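Local coordinates for fluoroacetyl-CoA thioesterase (Streptomyces cattleya, PDB 3KVU), which hydrolyses fluoroacetyl-CoA to fluoroacetate and CoA as a homodimer, so conferring resistance to fluoroacetate, and does not use acetyl-CoA as a substrate, at residues P19-R24 with E38-G43; F44-M49 with I72-T77; A78-G83 with D111-G116. The protein carries 1 engineered substitution. All coordinates share one frame; numbering follows the deposited sequence.

Overall arrangement
All three contacts touch the same bound acetyl-CoA. Interactions 1 and 2 are largely buried and both use helix 42-57, the first at its N-terminal end and the second farther along, where it packs on strand 65-75, outermost in this chain but paired across the dimer interface. Interaction 3 is only partly buried and joins the loop that follows this strand to its sheet neighbour 112-124. Interaction 1 is mainly polar, with backbone hydrogen bonds and a carboxylate; interaction 2 is apolar apart from a histidine ring; interaction 3 is van der Waals contact without hydrogen bonds. The engineered Ser-42 hydrogen-bonds His-76, joining 1 to 2; a backbone hydrogen bond from Phe-40 N to Thr-80 O joins 1 to 3.

Interaction 1 of 3, residues P19-R24 with E38-G43; sequences PHKTVR and EVFASG. Engineered in segment 38-43: Ser-42 (natural residue Thr). With ACO (acetyl coenzyme *a), chain E.
At the substrate-binding loop that runs into the N-terminus of helix 42-57, Thr-22 and Phe-40 form a single beta bridge, and Glu-38 reaches both Thr-22 and Arg-24. Val-23 N donates to Val-39 O at 3.0 Å. The return bond, from Ala-41 N to Lys-21 O, is longer at 3.3 Å. Lys-21 O also lies near the plane of the Phe-40 ring, 3.3 Å from CD1, while Lys-21 CB comes to the same edge. Beyond CB the lysine chain leads off to the second subunit, where NZ forms a salt bridge with Glu-29 of that chain.

In this hotdog-fold thioesterase the loop delivers Ala-41 as the N-cap residue and the engineered Ser-42, at an active-site position, as the first residue of the helix. Ser-42 N donates to the acetyl oxygen O of acetyl-CoA at 3.0 Å, and the helix N-terminus there would be expected to favour negative charge on that oxygen. Val-23 CG2 flanks the same acetyl oxygen and lies 4.1 Å from Ala-41 CB.

Farther from the ligand, Glu-38 bends at chi2 (-88°), which brings its carboxylate to Thr-22 and Arg-24. Thr-22 OG1 donates to OE2 at 2.6 Å, approaching from above the carboxylate plane, the two side chains crossing at about a right angle. A water donates to OE2 as well and weakly accepts from Arg-24 N. The guanidinium of Arg-24 is turned 24° from the carboxylate plane, and its NH1 makes a salt bridge to Glu-38 OE1 at 3.3 Å, weak as a hydrogen bond.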
loop_
_atom_site.group_PDB
_atom_site.type_symbol
_atom_site.label_atom_id
_atom_site.label_comp_id
_atom_site.label_asym_id
_atom_site.label_seq_id
_atom_site.Cartn_x
_atom_site.Cartn_y
_atom_site.Cartn_z
ATOM N N PRO A 19 -7.017 -6.950 14.630
ATOM C CA PRO A 19 -7.294 -8.084 13.749
ATOM C C PRO A 19 -8.016 -7.734 12.443
ATOM O O PRO A 19 -8.031 -8.552 11.520
ATOM C CB PRO A 19 -8.177 -8.986 14.619
ATOM C CG PRO A 19 -7.804 -8.603 16.071
ATOM C CD PRO A 19 -7.722 -7.105 15.915
ATOM N N HIS A 20 -8.620 -6.543 12.346
ATOM C CA HIS A 20 -9.214 -6.130 11.072
ATOM C C HIS A 20 -8.225 -5.469 10.099
ATOM O O HIS A 20 -8.636 -4.971 9.087
ATOM C CB HIS A 20 -10.487 -5.281 11.279
ATOM C CG HIS A 20 -10.256 -4.073 12.143
ATOM N ND1 HIS A 20 -9.602 -2.937 11.683
ATOM C CD2 HIS A 20 -10.526 -3.851 13.455
ATOM C CE1 HIS A 20 -9.492 -2.067 12.673
ATOM N NE2 HIS A 20 -10.028 -2.603 13.761
ATOM N N LYS A 21 -6.933 -5.487 10.399
ATOM C CA LYS A 21 -5.856 -4.947 9.518
ATOM C C LYS A 21 -4.906 -5.977 8.849
ATOM O O LYS A 21 -3.791 -5.634 8.424
ATOM C CB LYS A 21 -4.979 -3.905 10.248
ATOM C CG LYS A 21 -5.609 -2.559 10.649
ATOM C CD LYS A 21 -6.223 -1.752 9.503
ATOM C CE LYS A 21 -7.063 -0.617 10.142
ATOM N NZ LYS A 21 -7.597 0.314 9.131
ATOM N N THR A 22 -5.393 -7.208 8.723
ATOM C CA THR A 22 -4.683 -8.305 8.139
ATOM C C THR A 22 -5.112 -8.433 6.739
ATOM O O THR A 22 -6.179 -7.945 6.368
ATOM C CB THR A 22 -4.831 -9.583 8.962
ATOM O OG1 THR A 22 -6.189 -10.013 8.971
ATOM C CG2 THR A 22 -4.438 -9.288 10.391
ATOM N N VAL A 23 -4.236 -9.033 5.939
ATOM C CA VAL A 23 -4.404 -9.286 4.512
ATOM C C VAL A 23 -5.830 -9.494 4.025
ATOM O O VAL A 23 -6.218 -8.943 3.076
ATOM C CB VAL A 23 -3.594 -10.508 4.080
ATOM C CG1 VAL A 23 -3.849 -10.821 2.675
ATOM C CG2 VAL A 23 -2.154 -10.327 4.330
ATOM N N ARG A 24 -6.593 -10.326 4.658
ATOM C CA ARG A 24 -7.943 -10.587 4.200
ATOM C C ARG A 24 -8.930 -9.451 4.359
ATOM O O ARG A 24 -10.028 -9.502 3.812
ATOM C CB ARG A 24 -8.505 -11.818 4.887
ATOM C CG ARG A 24 -8.292 -11.807 6.351
ATOM C CD ARG A 24 -9.077 -12.879 6.944
ATOM N NE ARG A 24 -10.463 -12.492 6.934
ATOM C CZ ARG A 24 -11.252 -12.495 8.001
ATOM N NH1 ARG A 24 -10.771 -12.884 9.170
ATOM N NH2 ARG A 24 -12.519 -12.107 7.893
ATOM N N GLU A 38 -3.120 -14.544 9.075
ATOM C CA GLU A 38 -3.499 -13.286 9.694
ATOM C C GLU A 38 -2.295 -12.451 10.161
ATOM O O GLU A 38 -1.881 -12.469 11.350
ATOM C CB GLU A 38 -4.483 -13.553 10.803
ATOM C CG GLU A 38 -5.728 -14.217 10.312
ATOM C CD GLU A 38 -6.744 -13.230 9.863
ATOM O OE1 GLU A 38 -7.769 -13.059 10.556
ATOM O OE2 GLU A 38 -6.554 -12.623 8.797
ATOM N N VAL A 39 -1.689 -11.745 9.193
ATOM C CA VAL A 39 -0.663 -10.766 9.457
ATOM C C VAL A 39 -1.096 -9.447 8.797
ATOM O O VAL A 39 -2.006 -9.455 7.961
ATOM C CB VAL A 39 0.740 -11.194 9.027
ATOM C CG1 VAL A 39 1.140 -12.436 9.827
ATOM C CG2 VAL A 39 0.843 -11.430 7.474
ATOM N N PHE A 40 -0.498 -8.347 9.293
ATOM C CA PHE A 40 -0.570 -6.984 8.782
ATOM C C PHE A 40 -0.260 -6.892 7.270
ATOM O O PHE A 40 0.876 -7.124 6.809
ATOM C CB PHE A 40 0.449 -6.131 9.582
ATOM C CG PHE A 40 0.191 -4.598 9.581
ATOM C CD1 PHE A 40 -1.098 -4.060 9.634
ATOM C CD2 PHE A 40 1.273 -3.717 9.610
ATOM C CE1 PHE A 40 -1.307 -2.635 9.646
ATOM C CE2 PHE A 40 1.056 -2.314 9.620
ATOM C CZ PHE A 40 -0.260 -1.793 9.642
ATOM N N ALA A 41 -1.270 -6.512 6.497
ATOM C CA ALA A 41 -1.115 -6.430 5.061
ATOM C C ALA A 41 -0.063 -5.347 4.577
ATOM O O ALA A 41 0.105 -4.303 5.228
ATOM C CB ALA A 41 -2.449 -6.219 4.502
ATOM N N SER A 42 0.625 -5.538 3.457
ATOM C CA SER A 42 1.488 -4.460 2.916
ATOM C C SER A 42 0.732 -3.149 2.634
ATOM O O SER A 42 1.268 -2.077 2.835
ATOM C CB SER A 42 2.249 -4.873 1.666
ATOM O OG SER A 42 3.271 -5.819 2.001
ATOM N N GLY A 43 -0.523 -3.258 2.239
ATOM C CA GLY A 43 -1.322 -2.095 1.948
ATOM C C GLY A 43 -1.701 -1.284 3.176
ATOM O O GLY A 43 -1.688 -0.040 3.109
HETATM C CAP ACO E . 11.532 -11.180 4.344
HETATM O OAP ACO E . 11.780 -10.162 3.318
HETATM C C9P ACO E . 10.094 -11.621 4.613
HETATM O O9P ACO E . 9.790 -12.792 4.388
HETATM N N8P ACO E . 9.226 -10.708 5.087
HETATM C C7P ACO E . 7.831 -10.823 5.461
HETATM C C6P ACO E . 7.109 -9.723 4.702
HETATM C C5P ACO E . 5.639 -9.646 5.084
HETATM O O5P ACO E . 5.190 -9.714 6.200
HETATM N N4P ACO E . 4.675 -9.465 4.221
HETATM C C3P ACO E . 3.372 -9.457 4.848
HETATM C C2P ACO E . 2.512 -8.805 3.829
HETATM S S1P ACO E . 1.566 -10.012 2.965
HETATM C C ACO E . 0.809 -8.819 2.159
HETATM O O ACO E . -0.213 -8.353 2.636
HETATM C CH3 ACO E . 1.568 -8.389 0.945
HETATM O O HOH W 1 -4.824 -12.396 6.672
#

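Interaction 2 of 3, residues F44-M49 with I72-T77; sequences FMVGLM and ICVTHT. With ACO (acetyl coenzyme *a), chain E.
The imidazole of His-76 is sandwiched: the methyl end of Met-45 lies over one face and the pantetheine arm of acetyl-CoA over the other. The ring sits where helix 42-57 lies against the antiparallel sheet, the core of the hotdog fold. Met-45 CE sits 3.8 Å from the ring centroid in a CH-pi contact. SD, also above that face, makes a Met-aromatic contact. On the opposite face ACO N4P is 3.6 Å above the plane, displaced toward the rim, with C2P and C3P close to CE1. At the ring's edge ND1 hydrogen-bonds OG of the engineered Ser-42 of the same chain, so the groups over its two faces and this bond together hold the orientation of an active-site histidine.

The axes of helix 44-49 and strand 72-75 come within 10.3 Å and run at 117° to each other. Met-45 extends from the helix with CG anti to the backbone N (chi1 -173°) and turns only at its last torsion, chi3 64°, which folds CE back over His-76. The two side chains slide past each other in opposite directions, and CE also reaches Thr-75 O.

Away from the ligand the interface is aliphatic. Val-46 CG2 reaches between two strand residues, meeting CG1 of Ile-72 at 3.9 Å and, less closely, CG2 of Val-74. Strand 72-75 pairs antiparallel with a strand of the second subunit, carrying the sheet across the dimer interface, and Val-74 also packs on Ile-72 of that subunit. The two methyls of Val-74 face different helix residues: CG2 faces Val-46 and Met-45, while CG1 meets Met-49 tip to tip, 3.6 Å from its SD.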
loop_
_atom_site.group_PDB
_atom_site.type_symbol
_atom_site.label_atom_id
_atom_site.label_comp_id
_atom_site.label_asym_id
_atom_site.label_seq_id
_atom_site.Cartn_x
_atom_site.Cartn_y
_atom_site.Cartn_z
ATOM N N PHE A 44 -2.159 -1.972 4.226
ATOM C CA PHE A 44 -2.383 -1.386 5.531
ATOM C C PHE A 44 -1.113 -0.765 6.121
ATOM O O PHE A 44 -1.175 0.271 6.787
ATOM C CB PHE A 44 -2.932 -2.398 6.481
ATOM C CG PHE A 44 -4.369 -2.635 6.295
ATOM C CD1 PHE A 44 -5.256 -1.550 6.179
ATOM C CD2 PHE A 44 -4.842 -3.889 6.154
ATOM C CE1 PHE A 44 -6.596 -1.767 5.956
ATOM C CE2 PHE A 44 -6.198 -4.128 5.940
ATOM C CZ PHE A 44 -7.081 -3.062 5.839
ATOM N N MET A 45 0.034 -1.371 5.854
ATOM C CA MET A 45 1.305 -0.804 6.254
ATOM C C MET A 45 1.652 0.444 5.515
ATOM O O MET A 45 1.967 1.454 6.151
ATOM C CB MET A 45 2.459 -1.792 6.126
ATOM C CG MET A 45 3.705 -1.259 6.693
ATOM S SD MET A 45 5.193 -2.279 6.427
ATOM C CE MET A 45 5.356 -2.231 4.624
ATOM N N VAL A 46 1.632 0.383 4.179
ATOM C CA VAL A 46 1.647 1.576 3.347
ATOM C C VAL A 46 0.747 2.719 3.903
ATOM O O VAL A 46 1.186 3.847 3.971
ATOM C CB VAL A 46 1.291 1.216 1.818
ATOM C CG1 VAL A 46 0.847 2.449 1.036
ATOM C CG2 VAL A 46 2.479 0.620 1.126
ATOM N N GLY A 47 -0.510 2.413 4.266
ATOM C CA GLY A 47 -1.454 3.404 4.720
ATOM C C GLY A 47 -1.092 4.040 6.045
ATOM O O GLY A 47 -1.515 5.175 6.327
ATOM N N LEU A 48 -0.321 3.275 6.848
ATOM C CA LEU A 48 0.248 3.719 8.121
ATOM C C LEU A 48 1.438 4.584 7.923
ATOM O O LEU A 48 1.536 5.649 8.536
ATOM C CB LEU A 48 0.605 2.534 9.023
ATOM C CG LEU A 48 0.929 2.798 10.517
ATOM C CD1 LEU A 48 -0.291 3.354 11.240
ATOM C CD2 LEU A 48 1.480 1.486 11.214
ATOM N N MET A 49 2.350 4.166 7.071
ATOM C CA MET A 49 3.482 4.977 6.728
ATOM C C MET A 49 3.014 6.331 6.202
ATOM O O MET A 49 3.293 7.325 6.827
ATOM C CB MET A 49 4.346 4.270 5.768
ATOM C CG MET A 49 4.723 2.861 6.254
ATOM S SD MET A 49 5.840 2.140 5.057
ATOM C CE MET A 49 7.014 1.165 6.070
ATOM N N ILE A 72 5.142 5.466 -3.543
ATOM C CA ILE A 72 5.513 4.670 -2.362
ATOM C C ILE A 72 6.573 3.636 -2.747
ATOM O O ILE A 72 6.463 3.005 -3.802
ATOM C CB ILE A 72 4.294 4.075 -1.595
ATOM C CG1 ILE A 72 4.780 3.398 -0.292
ATOM C CG2 ILE A 72 3.355 3.149 -2.459
ATOM C CD1 ILE A 72 4.891 4.384 0.942
ATOM N N CYS A 73 7.647 3.512 -1.983
ATOM C CA CYS A 73 8.698 2.543 -2.375
ATOM C C CYS A 73 9.261 1.941 -1.116
ATOM O O CYS A 73 10.038 2.587 -0.457
ATOM C CB CYS A 73 9.762 3.216 -3.202
ATOM S SG CYS A 73 10.783 2.101 -4.115
ATOM N N VAL A 74 8.759 0.785 -0.706
ATOM C CA VAL A 74 9.125 0.271 0.607
ATOM C C VAL A 74 9.410 -1.217 0.461
ATOM O O VAL A 74 8.908 -1.885 -0.500
ATOM C CB VAL A 74 8.003 0.475 1.669
ATOM C CG1 VAL A 74 7.827 2.015 2.054
ATOM C CG2 VAL A 74 6.764 0.010 1.153
ATOM N N THR A 75 10.183 -1.748 1.410
ATOM C CA THR A 75 10.251 -3.218 1.644
ATOM C C THR A 75 9.252 -3.596 2.739
ATOM O O THR A 75 8.752 -2.748 3.448
ATOM C CB THR A 75 11.622 -3.544 2.106
ATOM O OG1 THR A 75 11.878 -2.782 3.275
ATOM C CG2 THR A 75 12.632 -3.144 1.050
ATOM N N HIS A 76 8.880 -4.855 2.808
ATOM C CA HIS A 76 8.135 -5.369 3.879
ATOM C C HIS A 76 8.989 -6.642 4.250
ATOM O O HIS A 76 8.892 -7.722 3.632
ATOM C CB HIS A 76 6.729 -5.673 3.414
ATOM C CG HIS A 76 5.772 -5.834 4.547
ATOM N ND1 HIS A 76 4.410 -5.901 4.370
ATOM C CD2 HIS A 76 5.989 -5.885 5.888
ATOM C CE1 HIS A 76 3.825 -6.059 5.548
ATOM N NE2 HIS A 76 4.769 -6.057 6.484
ATOM N N THR A 77 9.866 -6.478 5.231
ATOM C CA THR A 77 10.872 -7.485 5.548
ATOM C C THR A 77 10.670 -8.414 6.738
ATOM O O THR A 77 11.490 -9.308 6.948
ATOM C CB THR A 77 12.229 -6.824 5.624
ATOM O OG1 THR A 77 12.220 -5.870 6.693
ATOM C CG2 THR A 77 12.396 -6.105 4.372
HETATM C CAP ACO E . 11.532 -11.180 4.344
HETATM O OAP ACO E . 11.780 -10.162 3.318
HETATM C C9P ACO E . 10.094 -11.621 4.613
HETATM O O9P ACO E . 9.790 -12.792 4.388
HETATM N N8P ACO E . 9.226 -10.708 5.087
HETATM C C7P ACO E . 7.831 -10.823 5.461
HETATM C C6P ACO E . 7.109 -9.723 4.702
HETATM C C5P ACO E . 5.639 -9.646 5.084
HETATM O O5P ACO E . 5.190 -9.714 6.200
HETATM N N4P ACO E . 4.675 -9.465 4.221
HETATM C C3P ACO E . 3.372 -9.457 4.848
HETATM C C2P ACO E . 2.512 -8.805 3.829
HETATM S S1P ACO E . 1.566 -10.012 2.965
HETATM C C ACO E . 0.809 -8.819 2.159
HETATM O O ACO E . -0.213 -8.353 2.636
HETATM C CH3 ACO E . 1.568 -8.389 0.945
#

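Interaction 3 of 3, residues A78-G83 with D111-G116; sequences AATPPG and DEIGSG. With ACO (acetyl coenzyme *a), chain E.
Loop 78-83 leaves the end of strand 65-75 and passes the beginning of strand 112-124, with the CA atoms of Ala-78 and Ile-113 4.6 Å apart and no hydrogen bond directly between the two segments. Ala-78 CB points toward segment 111-116 and meets Asp-111 CB at 3.6 Å, just before the strand, with Glu-112 O slightly farther off. The carboxylate of Asp-111 looks to the second subunit, where OD2 forms a salt bridge with Lys-135 of that chain.

Two residues on, Thr-80 crosses Ile-113 at about a right angle, its OG1 3.0 Å from Ile-113 CG2. With chi1 at -52°, OG1 sits beside its own backbone N and faces the isoleucine; the hydroxyl is hydrogen-bonded to Asp-108. Ile-113 CG2 also lies near Ala-78 O, so one methyl touches both loop residues.

Ala-79 points the other way, toward the ligand: its CB is 3.0 Å from ACO O5P. One side of the loop meets strand 112-124 and the other the pantetheine arm, consistent with the loop lining the CoA site beside His-76 and Thr-77 of this hotdog thioesterase.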
loop_
_atom_site.group_PDB
_atom_site.type_symbol
_atom_site.label_atom_id
_atom_site.label_comp_id
_atom_site.label_asym_id
_atom_site.label_seq_id
_atom_site.Cartn_x
_atom_site.Cartn_y
_atom_site.Cartn_z
ATOM N N ALA A 78 9.580 -8.223 7.476
ATOM C CA ALA A 78 9.181 -9.132 8.520
ATOM C C ALA A 78 7.706 -8.919 8.717
ATOM O O ALA A 78 7.135 -7.961 8.208
ATOM C CB ALA A 78 9.972 -8.866 9.813
ATOM N N ALA A 79 7.072 -9.796 9.461
ATOM C CA ALA A 79 5.656 -9.914 9.417
ATOM C C ALA A 79 4.987 -9.720 10.811
ATOM O O ALA A 79 5.618 -10.010 11.854
ATOM C CB ALA A 79 5.315 -11.267 8.782
ATOM N N THR A 80 3.741 -9.218 10.839
ATOM C CA THR A 80 3.203 -8.642 12.097
ATOM C C THR A 80 1.831 -9.208 12.431
ATOM O O THR A 80 0.823 -8.923 11.748
ATOM C CB THR A 80 3.290 -7.003 12.143
ATOM O OG1 THR A 80 4.638 -6.512 11.853
ATOM C CG2 THR A 80 2.804 -6.421 13.439
ATOM N N PRO A 81 1.745 -10.053 13.475
ATOM C CA PRO A 81 0.379 -10.486 13.755
ATOM C C PRO A 81 -0.487 -9.440 14.539
ATOM O O PRO A 81 0.050 -8.586 15.193
ATOM C CB PRO A 81 0.604 -11.753 14.587
ATOM C CG PRO A 81 1.865 -11.481 15.339
ATOM C CD PRO A 81 2.731 -10.627 14.424
ATOM N N PRO A 82 -1.831 -9.547 14.536
ATOM C CA PRO A 82 -2.517 -8.550 15.357
ATOM C C PRO A 82 -2.151 -8.597 16.832
ATOM O O PRO A 82 -1.887 -9.659 17.416
ATOM C CB PRO A 82 -3.973 -8.922 15.170
ATOM C CG PRO A 82 -4.020 -9.496 13.816
ATOM C CD PRO A 82 -2.810 -10.371 13.823
ATOM N N GLY A 83 -2.161 -7.433 17.439
ATOM C CA GLY A 83 -1.988 -7.342 18.868
ATOM C C GLY A 83 -0.726 -6.595 19.175
ATOM O O GLY A 83 -0.647 -5.991 20.271
ATOM N N ASP A 111 10.698 -6.673 15.274
ATOM C CA ASP A 111 11.439 -6.587 14.020
ATOM C C ASP A 111 11.167 -5.266 13.338
ATOM O O ASP A 111 10.062 -4.711 13.452
ATOM C CB ASP A 111 11.032 -7.740 13.059
ATOM C CG ASP A 111 11.226 -9.129 13.675
ATOM O OD1 ASP A 111 12.295 -9.399 14.196
ATOM O OD2 ASP A 111 10.313 -9.924 13.676
ATOM N N GLU A 112 12.182 -4.780 12.636
ATOM C CA GLU A 112 11.996 -3.734 11.642
ATOM C C GLU A 112 11.212 -4.409 10.498
ATOM O O GLU A 112 11.644 -5.455 9.976
ATOM C CB GLU A 112 13.354 -3.198 11.154
ATOM C CG GLU A 112 14.506 -3.068 12.202
ATOM C CD GLU A 112 14.338 -1.931 13.269
ATOM O OE1 GLU A 112 13.888 -0.803 12.933
ATOM O OE2 GLU A 112 14.688 -2.173 14.467
ATOM N N ILE A 113 10.024 -3.874 10.181
ATOM C CA ILE A 113 9.042 -4.594 9.326
ATOM C C ILE A 113 9.044 -4.089 7.889
ATOM O O ILE A 113 8.450 -4.708 7.014
ATOM C CB ILE A 113 7.530 -4.590 9.851
ATOM C CG1 ILE A 113 6.922 -3.186 9.965
ATOM C CG2 ILE A 113 7.306 -5.402 11.133
ATOM C CD1 ILE A 113 5.504 -3.184 10.107
ATOM N N GLY A 114 9.683 -2.955 7.635
ATOM C CA GLY A 114 9.664 -2.400 6.298
ATOM C C GLY A 114 10.205 -1.014 6.270
ATOM O O GLY A 114 9.986 -0.254 7.214
ATOM N N SER A 115 10.960 -0.682 5.211
ATOM C CA SER A 115 11.351 0.698 5.023
ATOM C C SER A 115 11.620 1.163 3.557
ATOM O O SER A 115 11.806 0.340 2.660
ATOM C CB SER A 115 12.518 0.931 5.954
ATOM O OG SER A 115 13.712 0.862 5.259
ATOM N N GLY A 116 11.626 2.480 3.302
ATOM C CA GLY A 116 12.041 3.080 2.001
ATOM C C GLY A 116 11.463 4.480 1.946
ATOM O O GLY A 116 11.441 5.184 2.981
HETATM C CAP ACO E . 11.532 -11.180 4.344
HETATM O OAP ACO E . 11.780 -10.162 3.318
HETATM C C9P ACO E . 10.094 -11.621 4.613
HETATM O O9P ACO E . 9.790 -12.792 4.388
HETATM N N8P ACO E . 9.226 -10.708 5.087
HETATM C C7P ACO E . 7.831 -10.823 5.461
HETATM C C6P ACO E . 7.109 -9.723 4.702
HETATM C C5P ACO E . 5.639 -9.646 5.084
HETATM O O5P ACO E . 5.190 -9.714 6.200
HETATM N N4P ACO E . 4.675 -9.465 4.221
HETATM C C3P ACO E . 3.372 -9.457 4.848
HETATM C C2P ACO E . 2.512 -8.805 3.829
HETATM S S1P ACO E . 1.566 -10.012 2.965
HETATM C C ACO E . 0.809 -8.819 2.159
HETATM O O ACO E . -0.213 -8.353 2.636
HETATM C CH3 ACO E . 1.568 -8.389 0.945
#